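Local coordinates for vacuolar protein sorting-associated protein 29 (Entamoeba histolytica, PDB 5XCJ), which probably acts in retromer-dependent vacuolar protein sorting as a metal-binding subunit with a metallophosphatase fold, at residues M151-N156 / L160-Y165; L4-F9 / D24-G29; E97-Y102 / L111-T116; N70-I75 / R104-D109. The protein carries 1 engineered substitution. All coordinates share one frame; numbering follows the deposited sequence.

Contact 1: residues M151-N156 / L160-Y165; sequences MLLEIN and LTIYEY
Strands 151-156 and 160-165 run antiparallel, 4.7 Å apart at the closest approach of their axes and at 163° to each other, as the two arms of a tight beta hairpin. Leu-152/Tyr-163 and Glu-154/Thr-161 are the hydrogen-bonded pairs, each with two backbone bonds; that from Tyr-163 N to Leu-152 O measures 2.8 Å. In the non-hydrogen-bonded pair Leu-153/Ile-162 the two side chains lie alongside each other and point the same way, Leu-153 CD2 reaching Ile-162 CG1 at 3.5 Å. Ile-155 CG1 rests against Leu-160 CD1 at 3.8 Å, and Met-151 shares this face, which packs on Leu-130 and Tyr-128 of the other sheet. On the reverse face a chi1 of -65° places the Tyr-163 ring beside its own backbone N, and the ring edge runs over the neighbouring strand: CD2 lies 3.4 Å from Leu-152 O, and OH donates a 3.0 Å hydrogen bond to Glu-154 OE1. Glu-154 OE1 sits near the ring plane, the carboxylate and ring planes being 21° apart. Farther along, Leu-152 CD1 approaches Tyr-165 CE2 at 3.7 Å, slantwise to the ring. The chemistry is thus mainly apolar where Met-151, Leu-153, Leu-160 and Ile-162 meet the other sheet, and mixed on the reverse face, where a phenol-carboxylate bond spans the strands diagonally and would be expected to favour the ionised form of Glu-154.

Contact 2: residues L4-F9 / D24-G29; sequences LVIGDF and DRLNTG
The carboxylate of Asp-8, in the loop that leaves the strand whose Leu-4 and Ile-6 meet Leu-26, is gripped at both oxygens: OD1 by His-86 NE2 and, weakly, by Asn-39 ND2, OD2 by His-115 N. Asp-8 binds both zinc ions where metal is present; here neither is bound, the engineered Ala-62 removes one zinc ligand, and these bonds probably help hold its oxygens. Behind the loop the contact itself is wholly apolar. Leu-26 turns from helix 20-28 toward the sheet and meets Leu-4 at about a right angle, both methyls coming against the Leu-4 methyls from the helix side. Leu-26 CD2 lies 3.9 Å from Leu-4 CD2; its modelled 3.3 Å approach to Leu-4 CD1 is shorter than usual for methyl carbons and of doubtful exactness. With chi1 at 167° the Leu-4 side chain stretches away from its backbone N, carrying the methyls to the helix. Ile-6 CD1 adds a looser touch on Leu-26 CD1 at 4.2 Å. Leu-49 and Leu-52 of helix 43-52 enclose the same cluster. Strand 2-6, helix 20-28 and strand 33-36 form a beta-alpha-beta unit, and a metal-binding aspartate just past its first strand is characteristic of the calcineurin-like metallophosphatase fold.

Contact 3: residues E97-Y102 / L111-T116; sequences EALAIY and LITGHT
A chi1 of -178° swings the Leu-111 side chain clear of its backbone N and up to the helix, where CD2 settles against the turn formed by Leu-99 and Tyr-102. At -72°, chi1 of Leu-99 sets CG opposite its carbonyl carbon and sends its CD2 methyl across to Thr-113. Leu-111 CD2 is thereby placed 3.3 Å from Leu-99 O, 4.1 Å from Leu-99 CD2 and 4.2 Å from Tyr-102 CB, one methyl touching the backbone and side chains of a single helical turn. The two segments are the helix and second strand of the beta-alpha-beta unit 80-85, 96-106 and 110-112, and the strand runs on into the Gly-His-Thr-His sequence found in metallophosphatases, where His-115 belongs to a zinc site. On the way to that loop Leu-99 CD2 meets Thr-113 at a slant, lying 3.7 Å from OG1 and 4.0 Å from CG2, so the hydroxyl and methyl of the threonine both lean on a single carbon. Phe-129 of strand 127-131 packs on Leu-99 and Leu-111, while Met-85 touches Tyr-102 and Thr-113. The Tyr-102 ring extends beyond the contact, one edge facing Ala-98 O of the preceding helical turn, with that oxygen in the ring plane.

Contact 4: residues N70-I75 / R104-D109; sequences NETEVI and RQLDVD
Thr-72 and Val-74, on an edge strand of the five-stranded sheet, meet Leu-106 and Val-108 where helix 96-106 ends and the chain turns back toward strand 110-112. The contact therefore joins the edge hairpin 72-77/80-85 to the exit of the helix in this metallophosphatase fold, away from the metal sites. Asp-107 leaves helical geometry with a positive phi of 56°, and this break lets Leu-106 and Val-108, before and after it, both face the strand. Val-108 makes the close approach: its CG1 lies 3.7 Å from Val-74 CG1 and 4.1 Å from Val-74 CG2, the methyl meeting both branches of the other valine as the side chains pass at a slant. Leu-106 CD2 comes to 4.2 Å from Thr-72 OG1, an apolar touch upon a hydroxyl. No hydrogen bond spans the two segments. The exit turn is pinned by other partners, Val-108 O taking a bond from Gln-103 NE2 and Asp-109 OD2 one from the backbone N of Lys-81. Glu-73 leaves its backbone away from segment 104-109, and Asn-70 ND2, just before it in the chain, donates a 3.0 Å hydrogen bond to Glu-73 OE2, arriving from above the carboxylate, 40° out of its plane.

From the N terminus, contact 2 closes first, folding helix 20-28 back onto strand 2-6. Contact 4 then opens at 70-75 and contact 3 at 97-102; contact 4 closes at 104-109 before contact 3 does at 111-116, so the two cross. They share helix 96-106 and the five-stranded sheet, and Leu-106 CD1 packs on Leu-111 CD1 between them. Contact 1, the last, is a local hairpin that joins contact 2 in the six-stranded sheet through a probable bond from Val-5 N to Met-151 O. Contacts 2 and 3, on opposite sides of the chain's centre, meet where Val-5 packs on Ile-112, bringing the two sheets together, and the loops that follow both strands carry residues of the zinc sites.

Contact 1: residues M151-N156 / L160-Y165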
loop_
_atom_site.group_PDB
_atom_site.type_symbol
_atom_site.label_atom_id
_atom_site.label_comp_id
_atom_site.label_asym_id
_atom_site.label_seq_id
_atom_site.Cartn_x
_atom_site.Cartn_y
_atom_site.Cartn_z
ATOM N N MET A 151 -2.560 1.761 -5.276
ATOM C CA MET A 151 -3.370 0.673 -5.800
ATOM C C MET A 151 -4.806 0.750 -5.319
ATOM O O MET A 151 -5.078 1.215 -4.221
ATOM C CB MET A 151 -2.825 -0.669 -5.326
ATOM C CG MET A 151 -1.576 -1.181 -6.006
ATOM S SD MET A 151 -1.154 -2.784 -5.287
ATOM C CE MET A 151 0.250 -3.252 -6.290
ATOM N N LEU A 152 -5.719 0.289 -6.162
ATOM C CA LEU A 152 -7.119 0.203 -5.806
ATOM C C LEU A 152 -7.512 -1.242 -6.052
ATOM O O LEU A 152 -7.257 -1.773 -7.126
ATOM C CB LEU A 152 -7.977 1.133 -6.650
ATOM C CG LEU A 152 -7.970 2.591 -6.217
ATOM C CD1 LEU A 152 -8.866 3.412 -7.123
ATOM C CD2 LEU A 152 -8.405 2.703 -4.767
ATOM N N LEU A 153 -8.104 -1.878 -5.055
ATOM C CA LEU A 153 -8.507 -3.266 -5.196
ATOM C C LEU A 153 -10.010 -3.403 -5.239
ATOM O O LEU A 153 -10.717 -2.809 -4.438
ATOM C CB LEU A 153 -7.978 -4.127 -4.046
ATOM C CG LEU A 153 -6.531 -4.006 -3.577
ATOM C CD1 LEU A 153 -6.301 -4.987 -2.438
ATOM C CD2 LEU A 153 -5.555 -4.242 -4.714
ATOM N N GLU A 154 -10.489 -4.186 -6.193
ATOM C CA GLU A 154 -11.907 -4.456 -6.290
ATOM C C GLU A 154 -12.011 -5.926 -5.918
ATOM O O GLU A 154 -11.497 -6.783 -6.626
ATOM C CB GLU A 154 -12.408 -4.205 -7.707
ATOM C CG GLU A 154 -13.840 -4.639 -7.961
ATOM C CD GLU A 154 -14.386 -4.118 -9.279
ATOM O OE1 GLU A 154 -13.594 -3.641 -10.115
ATOM O OE2 GLU A 154 -15.612 -4.182 -9.473
ATOM N N ILE A 155 -12.621 -6.206 -4.777
ATOM C CA ILE A 155 -12.770 -7.577 -4.331
ATOM C C ILE A 155 -14.226 -7.994 -4.177
ATOM O O ILE A 155 -14.992 -7.371 -3.451
ATOM C CB ILE A 155 -12.089 -7.794 -2.967
ATOM C CG1 ILE A 155 -10.583 -7.553 -3.060
ATOM C CG2 ILE A 155 -12.375 -9.188 -2.435
ATOM C CD1 ILE A 155 -9.851 -7.833 -1.771
ATOM N N ASN A 156 -14.610 -9.040 -4.891
ATOM C CA ASN A 156 -15.938 -9.596 -4.736
ATOM C C ASN A 156 -15.679 -11.048 -4.384
ATOM O O ASN A 156 -15.305 -11.825 -5.255
ATOM C CB ASN A 156 -16.729 -9.491 -6.035
ATOM C CG ASN A 156 -18.200 -9.803 -5.844
ATOM O OD1 ASN A 156 -18.690 -9.856 -4.720
ATOM N ND2 ASN A 156 -18.907 -10.012 -6.942
ATOM N N LEU A 160 -10.390 -11.064 -7.321
ATOM C CA LEU A 160 -9.529 -9.948 -6.970
ATOM C C LEU A 160 -9.059 -9.177 -8.191
ATOM O O LEU A 160 -8.508 -9.751 -9.119
ATOM C CB LEU A 160 -8.323 -10.452 -6.176
ATOM C CG LEU A 160 -7.131 -9.516 -5.977
ATOM C CD1 LEU A 160 -7.550 -8.290 -5.186
ATOM C CD2 LEU A 160 -6.005 -10.244 -5.269
ATOM N N THR A 161 -9.289 -7.871 -8.191
ATOM C CA THR A 161 -8.842 -7.020 -9.286
ATOM C C THR A 161 -7.959 -5.899 -8.746
ATOM O O THR A 161 -8.329 -5.239 -7.792
ATOM C CB THR A 161 -10.012 -6.420 -10.081
ATOM O OG1 THR A 161 -10.832 -7.469 -10.604
ATOM C CG2 THR A 161 -9.484 -5.583 -11.226
ATOM N N ILE A 162 -6.813 -5.701 -9.374
ATOM C CA ILE A 162 -5.877 -4.681 -8.945
ATOM C C ILE A 162 -5.715 -3.582 -9.979
ATOM O O ILE A 162 -5.395 -3.848 -11.127
ATOM C CB ILE A 162 -4.478 -5.279 -8.687
ATOM C CG1 ILE A 162 -4.486 -6.162 -7.443
ATOM C CG2 ILE A 162 -3.436 -4.183 -8.578
ATOM C CD1 ILE A 162 -3.848 -7.514 -7.657
ATOM N N TYR A 163 -5.942 -2.347 -9.555
ATOM C CA TYR A 163 -5.778 -1.193 -10.423
ATOM C C TYR A 163 -4.506 -0.484 -9.979
ATOM O O TYR A 163 -4.500 0.189 -8.953
ATOM C CB TYR A 163 -6.956 -0.227 -10.295
ATOM C CG TYR A 163 -8.281 -0.764 -10.769
ATOM C CD1 TYR A 163 -8.672 -0.615 -12.087
ATOM C CD2 TYR A 163 -9.150 -1.393 -9.896
ATOM C CE1 TYR A 163 -9.884 -1.095 -12.530
ATOM C CE2 TYR A 163 -10.369 -1.879 -10.329
ATOM C CZ TYR A 163 -10.729 -1.723 -11.648
ATOM O OH TYR A 163 -11.935 -2.199 -12.096
ATOM N N GLU A 164 -3.435 -0.642 -10.740
ATOM C CA GLU A 164 -2.157 -0.021 -10.419
ATOM C C GLU A 164 -2.047 1.393 -10.981
ATOM O O GLU A 164 -1.934 1.572 -12.186
ATOM C CB GLU A 164 -1.000 -0.855 -10.972
ATOM C CG GLU A 164 -1.064 -2.346 -10.705
ATOM C CD GLU A 164 0.108 -3.081 -11.336
ATOM O OE1 GLU A 164 0.813 -2.471 -12.152
ATOM O OE2 GLU A 164 0.324 -4.261 -11.013
ATOM N N TYR A 165 -2.068 2.393 -10.106
ATOM C CA TYR A 165 -1.962 3.779 -10.546
ATOM C C TYR A 165 -0.570 4.345 -10.304
ATOM O O TYR A 165 -0.040 4.232 -9.208
ATOM C CB TYR A 165 -2.994 4.669 -9.840
ATOM C CG TYR A 165 -4.422 4.419 -10.264
ATOM C CD1 TYR A 165 -4.973 5.074 -11.354
ATOM C CD2 TYR A 165 -5.216 3.515 -9.583
ATOM C CE1 TYR A 165 -6.273 4.840 -11.748
ATOM C CE2 TYR A 165 -6.516 3.276 -9.963
ATOM C CZ TYR A 165 -7.040 3.936 -11.051
ATOM O OH TYR A 165 -8.335 3.696 -11.432
#

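Contact 2: residues L4-F9 / D24-G29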
loop_
_atom_site.group_PDB
_atom_site.type_symbol
_atom_site.label_atom_id
_atom_site.label_comp_id
_atom_site.label_asym_id
_atom_site.label_seq_id
_atom_site.Cartn_x
_atom_site.Cartn_y
_atom_site.Cartn_z
ATOM N N LEU A 4 -8.414 0.942 -0.909
ATOM C CA LEU A 4 -7.330 1.783 -1.371
ATOM C C LEU A 4 -6.067 1.315 -0.656
ATOM O O LEU A 4 -6.037 1.276 0.564
ATOM C CB LEU A 4 -7.611 3.252 -1.037
ATOM C CG LEU A 4 -6.476 4.266 -1.172
ATOM C CD1 LEU A 4 -6.003 4.428 -2.607
ATOM C CD2 LEU A 4 -6.860 5.610 -0.575
ATOM N N VAL A 5 -5.053 0.924 -1.419
ATOM C CA VAL A 5 -3.785 0.492 -0.840
ATOM C C VAL A 5 -2.776 1.601 -1.126
ATOM O O VAL A 5 -2.429 1.865 -2.269
ATOM C CB VAL A 5 -3.319 -0.852 -1.423
ATOM C CG1 VAL A 5 -2.046 -1.328 -0.741
ATOM C CG2 VAL A 5 -4.420 -1.889 -1.291
ATOM N N ILE A 6 -2.316 2.248 -0.064
ATOM C CA ILE A 6 -1.403 3.384 -0.165
ATOM C C ILE A 6 -0.391 3.409 0.983
ATOM O O ILE A 6 -0.586 2.734 1.985
ATOM C CB ILE A 6 -2.228 4.690 -0.173
ATOM C CG1 ILE A 6 -1.491 5.842 -0.860
ATOM C CG2 ILE A 6 -2.667 5.037 1.233
ATOM C CD1 ILE A 6 -2.362 7.051 -1.117
ATOM N N GLY A 7 0.682 4.180 0.820
ATOM C CA GLY A 7 1.707 4.292 1.842
ATOM C C GLY A 7 3.010 4.952 1.423
ATOM O O GLY A 7 3.129 5.481 0.322
ATOM N N ASP A 8 3.988 4.903 2.324
ATOM C CA ASP A 8 5.319 5.464 2.092
ATOM C C ASP A 8 5.289 6.935 1.693
ATOM O O ASP A 8 5.941 7.351 0.749
ATOM C CB ASP A 8 6.109 4.624 1.095
ATOM C CG ASP A 8 6.692 3.383 1.728
ATOM O OD1 ASP A 8 7.092 3.468 2.897
ATOM O OD2 ASP A 8 6.733 2.333 1.064
ATOM N N PHE A 9 4.471 7.697 2.404
ATOM C CA PHE A 9 4.318 9.125 2.159
ATOM C C PHE A 9 5.534 10.003 2.430
ATOM O O PHE A 9 5.829 10.915 1.669
ATOM C CB PHE A 9 3.162 9.681 2.993
ATOM C CG PHE A 9 1.826 9.102 2.651
ATOM C CD1 PHE A 9 1.106 9.582 1.575
ATOM C CD2 PHE A 9 1.285 8.086 3.415
ATOM C CE1 PHE A 9 -0.127 9.057 1.266
ATOM C CE2 PHE A 9 0.053 7.551 3.109
ATOM C CZ PHE A 9 -0.653 8.041 2.033
ATOM N N ASP A 24 -7.696 14.102 -6.153
ATOM C CA ASP A 24 -8.989 14.341 -6.786
ATOM C C ASP A 24 -9.689 13.018 -7.095
ATOM O O ASP A 24 -10.893 12.887 -6.908
ATOM C CB ASP A 24 -8.823 15.141 -8.078
ATOM C CG ASP A 24 -8.359 16.554 -7.830
ATOM O OD1 ASP A 24 -8.358 16.981 -6.668
ATOM O OD2 ASP A 24 -7.991 17.234 -8.800
ATOM N N ARG A 25 -8.926 12.053 -7.594
ATOM C CA ARG A 25 -9.462 10.735 -7.902
ATOM C C ARG A 25 -9.933 9.961 -6.670
ATOM O O ARG A 25 -10.990 9.348 -6.678
ATOM C CB ARG A 25 -8.413 9.909 -8.647
ATOM C CG ARG A 25 -8.704 8.422 -8.671
ATOM C CD ARG A 25 -9.858 8.125 -9.605
ATOM N NE ARG A 25 -10.379 6.774 -9.444
ATOM C CZ ARG A 25 -11.158 6.383 -8.445
ATOM N NH1 ARG A 25 -11.510 7.234 -7.494
ATOM N NH2 ARG A 25 -11.583 5.134 -8.393
ATOM N N LEU A 26 -9.098 9.956 -5.642
ATOM C CA LEU A 26 -9.379 9.283 -4.380
ATOM C C LEU A 26 -10.560 9.873 -3.602
ATOM O O LEU A 26 -11.315 9.157 -2.968
ATOM C CB LEU A 26 -8.122 9.227 -3.516
ATOM C CG LEU A 26 -6.958 8.391 -4.051
ATOM C CD1 LEU A 26 -5.708 8.513 -3.198
ATOM C CD2 LEU A 26 -7.348 6.945 -4.258
ATOM N N ASN A 27 -10.708 11.186 -3.685
ATOM C CA ASN A 27 -11.765 11.921 -2.985
ATOM C C ASN A 27 -13.201 11.574 -3.388
ATOM O O ASN A 27 -14.112 11.725 -2.587
ATOM C CB ASN A 27 -11.513 13.432 -3.033
ATOM C CG ASN A 27 -10.647 13.912 -1.884
ATOM O OD1 ASN A 27 -10.811 13.475 -0.751
ATOM N ND2 ASN A 27 -9.717 14.816 -2.173
ATOM N N THR A 28 -13.417 11.169 -4.634
ATOM C CA THR A 28 -14.771 10.832 -5.080
ATOM C C THR A 28 -15.136 9.347 -5.059
ATOM O O THR A 28 -16.290 8.990 -5.249
ATOM C CB THR A 28 -15.040 11.369 -6.499
ATOM O OG1 THR A 28 -14.039 10.874 -7.390
ATOM C CG2 THR A 28 -15.017 12.885 -6.508
ATOM N N GLY A 29 -14.145 8.487 -4.928
ATOM C CA GLY A 29 -14.417 7.075 -4.986
ATOM C C GLY A 29 -15.228 6.579 -3.827
ATOM O O GLY A 29 -15.224 7.172 -2.758
#

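Contact 3: residues E97-Y102 / L111-T116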
loop_
_atom_site.group_PDB
_atom_site.type_symbol
_atom_site.label_atom_id
_atom_site.label_comp_id
_atom_site.label_asym_id
_atom_site.label_seq_id
_atom_site.Cartn_x
_atom_site.Cartn_y
_atom_site.Cartn_z
ATOM N N GLU A 97 11.025 -15.103 -1.014
ATOM C CA GLU A 97 10.988 -16.088 0.061
ATOM C C GLU A 97 10.761 -15.479 1.453
ATOM O O GLU A 97 10.065 -16.057 2.280
ATOM C CB GLU A 97 12.223 -16.983 0.037
ATOM C CG GLU A 97 12.010 -18.312 0.735
ATOM C CD GLU A 97 10.628 -18.890 0.494
ATOM O OE1 GLU A 97 9.775 -18.779 1.387
ATOM O OE2 GLU A 97 10.396 -19.467 -0.585
ATOM N N ALA A 98 11.388 -14.336 1.721
ATOM C CA ALA A 98 11.213 -13.681 3.010
ATOM C C ALA A 98 9.764 -13.251 3.192
ATOM O O ALA A 98 9.181 -13.443 4.248
ATOM C CB ALA A 98 12.142 -12.485 3.140
ATOM N N LEU A 99 9.201 -12.643 2.152
ATOM C CA LEU A 99 7.815 -12.202 2.157
ATOM C C LEU A 99 6.897 -13.410 2.297
ATOM O O LEU A 99 5.880 -13.359 2.972
ATOM C CB LEU A 99 7.490 -11.439 0.879
ATOM C CG LEU A 99 8.079 -10.039 0.730
ATOM C CD1 LEU A 99 8.021 -9.605 -0.726
ATOM C CD2 LEU A 99 7.329 -9.056 1.614
ATOM N N ALA A 100 7.267 -14.503 1.640
ATOM C CA ALA A 100 6.479 -15.726 1.693
ATOM C C ALA A 100 6.433 -16.242 3.121
ATOM O O ALA A 100 5.402 -16.719 3.582
ATOM C CB ALA A 100 7.055 -16.780 0.766
ATOM N N ILE A 101 7.553 -16.146 3.824
ATOM C CA ILE A 101 7.598 -16.600 5.202
ATOM C C ILE A 101 6.637 -15.770 6.050
ATOM O O ILE A 101 5.897 -16.307 6.862
ATOM C CB ILE A 101 9.026 -16.539 5.775
ATOM C CG1 ILE A 101 9.926 -17.539 5.045
ATOM C CG2 ILE A 101 9.020 -16.824 7.269
ATOM C CD1 ILE A 101 11.401 -17.220 5.125
ATOM N N TYR A 102 6.645 -14.456 5.854
ATOM C CA TYR A 102 5.738 -13.587 6.596
ATOM C C TYR A 102 4.277 -13.876 6.278
ATOM O O TYR A 102 3.430 -13.878 7.162
ATOM C CB TYR A 102 6.062 -12.112 6.377
ATOM C CG TYR A 102 6.935 -11.552 7.462
ATOM C CD1 TYR A 102 6.384 -10.989 8.602
ATOM C CD2 TYR A 102 8.314 -11.604 7.358
ATOM C CE1 TYR A 102 7.186 -10.479 9.602
ATOM C CE2 TYR A 102 9.120 -11.104 8.356
ATOM C CZ TYR A 102 8.553 -10.543 9.473
ATOM O OH TYR A 102 9.360 -10.039 10.455
ATOM N N LEU A 111 -0.699 -10.474 1.130
ATOM C CA LEU A 111 0.254 -9.763 1.970
ATOM C C LEU A 111 0.610 -8.427 1.331
ATOM O O LEU A 111 1.128 -8.373 0.223
ATOM C CB LEU A 111 1.521 -10.590 2.206
ATOM C CG LEU A 111 2.556 -9.932 3.119
ATOM C CD1 LEU A 111 2.027 -9.827 4.535
ATOM C CD2 LEU A 111 3.876 -10.687 3.091
ATOM N N ILE A 112 0.345 -7.352 2.057
ATOM C CA ILE A 112 0.627 -6.013 1.581
ATOM C C ILE A 112 1.795 -5.432 2.363
ATOM O O ILE A 112 1.787 -5.419 3.586
ATOM C CB ILE A 112 -0.592 -5.085 1.728
ATOM C CG1 ILE A 112 -1.798 -5.663 0.981
ATOM C CG2 ILE A 112 -0.263 -3.691 1.239
ATOM C CD1 ILE A 112 -3.034 -4.799 1.032
ATOM N N THR A 113 2.802 -4.977 1.627
ATOM C CA THR A 113 4.006 -4.378 2.189
ATOM C C THR A 113 4.477 -3.191 1.340
ATOM O O THR A 113 4.124 -3.078 0.179
ATOM C CB THR A 113 5.159 -5.401 2.305
ATOM O OG1 THR A 113 5.442 -5.968 1.021
ATOM C CG2 THR A 113 4.805 -6.506 3.279
ATOM N N GLY A 114 5.263 -2.307 1.940
ATOM C CA GLY A 114 5.795 -1.161 1.236
ATOM C C GLY A 114 7.304 -1.235 1.268
ATOM O O GLY A 114 7.868 -2.210 0.768
ATOM N N HIS A 115 7.934 -0.182 1.780
ATOM C CA HIS A 115 9.386 -0.092 1.954
ATOM C C HIS A 115 10.242 0.111 0.701
ATOM O O HIS A 115 11.108 0.971 0.669
ATOM C CB HIS A 115 9.910 -1.276 2.764
ATOM C CG HIS A 115 11.355 -1.156 3.129
ATOM N ND1 HIS A 115 11.785 -0.468 4.239
ATOM C CD2 HIS A 115 12.469 -1.622 2.519
ATOM C CE1 HIS A 115 13.103 -0.518 4.304
ATOM N NE2 HIS A 115 13.541 -1.216 3.275
ATOM N N THR A 116 10.022 -0.730 -0.296
ATOM C CA THR A 116 10.783 -0.710 -1.534
ATOM C C THR A 116 10.631 0.551 -2.376
ATOM O O THR A 116 11.480 0.839 -3.209
ATOM C CB THR A 116 10.448 -1.932 -2.413
ATOM O OG1 THR A 116 9.111 -1.815 -2.902
ATOM C CG2 THR A 116 10.579 -3.205 -1.610
#

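Contact 4: residues N70-I75 / R104-D109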
loop_
_atom_site.group_PDB
_atom_site.type_symbol
_atom_site.label_atom_id
_atom_site.label_comp_id
_atom_site.label_asym_id
_atom_site.label_seq_id
_atom_site.Cartn_x
_atom_site.Cartn_y
_atom_site.Cartn_z
ATOM N N ASN A 70 0.253 -0.489 15.268
ATOM C CA ASN A 70 0.725 -1.863 15.275
ATOM C C ASN A 70 1.646 -2.131 14.090
ATOM O O ASN A 70 1.500 -1.530 13.036
ATOM C CB ASN A 70 -0.449 -2.834 15.247
ATOM C CG ASN A 70 -1.116 -2.975 16.595
ATOM O OD1 ASN A 70 -0.517 -2.698 17.631
ATOM N ND2 ASN A 70 -2.363 -3.412 16.588
ATOM N N GLU A 71 2.625 -3.001 14.293
ATOM C CA GLU A 71 3.552 -3.381 13.239
ATOM C C GLU A 71 2.874 -4.166 12.112
ATOM O O GLU A 71 3.216 -4.011 10.948
ATOM C CB GLU A 71 4.750 -4.139 13.808
ATOM C CG GLU A 71 5.509 -3.339 14.852
ATOM C CD GLU A 71 6.959 -3.092 14.488
ATOM O OE1 GLU A 71 7.785 -3.046 15.407
ATOM O OE2 GLU A 71 7.278 -2.935 13.302
ATOM N N THR A 72 1.938 -5.033 12.481
ATOM C CA THR A 72 1.207 -5.838 11.504
ATOM C C THR A 72 -0.298 -5.828 11.758
ATOM O O THR A 72 -0.743 -5.724 12.891
ATOM C CB THR A 72 1.696 -7.303 11.483
ATOM O OG1 THR A 72 1.191 -7.998 12.627
ATOM C CG2 THR A 72 3.212 -7.374 11.478
ATOM N N GLU A 73 -1.078 -5.915 10.687
ATOM C CA GLU A 73 -2.529 -5.942 10.798
ATOM C C GLU A 73 -3.121 -6.947 9.819
ATOM O O GLU A 73 -2.614 -7.093 8.715
ATOM C CB GLU A 73 -3.110 -4.555 10.542
ATOM C CG GLU A 73 -2.688 -3.518 11.566
ATOM C CD GLU A 73 -3.408 -3.690 12.887
ATOM O OE1 GLU A 73 -4.184 -4.653 13.017
ATOM O OE2 GLU A 73 -3.202 -2.862 13.794
ATOM N N VAL A 74 -4.164 -7.653 10.249
ATOM C CA VAL A 74 -4.849 -8.637 9.412
ATOM C C VAL A 74 -6.323 -8.272 9.282
ATOM O O VAL A 74 -7.029 -8.151 10.276
ATOM C CB VAL A 74 -4.722 -10.053 9.993
ATOM C CG1 VAL A 74 -5.475 -11.052 9.134
ATOM C CG2 VAL A 74 -3.261 -10.443 10.124
ATOM N N ILE A 75 -6.766 -8.074 8.047
ATOM C CA ILE A 75 -8.148 -7.709 7.751
ATOM C C ILE A 75 -8.767 -8.666 6.744
ATOM O O ILE A 75 -8.154 -8.967 5.728
ATOM C CB ILE A 75 -8.241 -6.290 7.165
ATOM C CG1 ILE A 75 -7.822 -5.250 8.208
ATOM C CG2 ILE A 75 -9.642 -6.034 6.638
ATOM C CD1 ILE A 75 -7.628 -3.855 7.659
ATOM N N ARG A 104 3.003 -16.680 5.347
ATOM C CA ARG A 104 2.689 -17.916 6.042
ATOM C C ARG A 104 2.536 -17.675 7.541
ATOM O O ARG A 104 1.698 -18.285 8.189
ATOM C CB ARG A 104 3.714 -18.999 5.736
ATOM C CG ARG A 104 3.473 -19.682 4.402
ATOM C CD ARG A 104 4.301 -20.940 4.279
ATOM N NE ARG A 104 5.696 -20.702 4.623
ATOM C CZ ARG A 104 6.597 -20.213 3.782
ATOM N NH1 ARG A 104 6.250 -19.901 2.548
ATOM N NH2 ARG A 104 7.845 -20.036 4.178
ATOM N N GLN A 105 3.374 -16.792 8.077
ATOM C CA GLN A 105 3.342 -16.451 9.494
ATOM C C GLN A 105 2.022 -15.802 9.872
ATOM O O GLN A 105 1.420 -16.133 10.883
ATOM C CB GLN A 105 4.491 -15.497 9.827
ATOM C CG GLN A 105 5.872 -16.111 9.692
ATOM C CD GLN A 105 6.071 -17.305 10.601
ATOM O OE1 GLN A 105 5.604 -17.320 11.739
ATOM N NE2 GLN A 105 6.776 -18.317 10.104
ATOM N N LEU A 106 1.603 -14.835 9.066
ATOM C CA LEU A 106 0.335 -14.138 9.252
ATOM C C LEU A 106 -0.866 -15.006 8.878
ATOM O O LEU A 106 -1.984 -14.717 9.287
ATOM C CB LEU A 106 0.301 -12.842 8.440
ATOM C CG LEU A 106 1.316 -11.757 8.791
ATOM C CD1 LEU A 106 1.024 -10.479 8.020
ATOM C CD2 LEU A 106 1.316 -11.495 10.284
ATOM N N ASP A 107 -0.608 -16.065 8.115
ATOM C CA ASP A 107 -1.659 -16.955 7.624
ATOM C C ASP A 107 -2.730 -16.203 6.835
ATOM O O ASP A 107 -3.918 -16.323 7.107
ATOM C CB ASP A 107 -2.295 -17.763 8.747
ATOM C CG ASP A 107 -3.284 -18.776 8.226
ATOM O OD1 ASP A 107 -3.106 -19.224 7.082
ATOM O OD2 ASP A 107 -4.240 -19.110 8.946
ATOM N N VAL A 108 -2.293 -15.448 5.837
ATOM C CA VAL A 108 -3.196 -14.649 5.030
ATOM C C VAL A 108 -3.045 -14.931 3.547
ATOM O O VAL A 108 -1.996 -15.363 3.091
ATOM C CB VAL A 108 -2.929 -13.146 5.242
ATOM C CG1 VAL A 108 -3.211 -12.748 6.679
ATOM C CG2 VAL A 108 -1.498 -12.815 4.871
ATOM N N ASP A 109 -4.145 -14.778 2.826
ATOM C CA ASP A 109 -4.176 -14.935 1.378
ATOM C C ASP A 109 -3.415 -13.829 0.641
ATOM O O ASP A 109 -2.809 -14.055 -0.399
ATOM C CB ASP A 109 -5.612 -15.034 0.879
ATOM C CG ASP A 109 -6.437 -15.997 1.693
ATOM O OD1 ASP A 109 -5.894 -17.034 2.113
ATOM O OD2 ASP A 109 -7.622 -15.713 1.916
#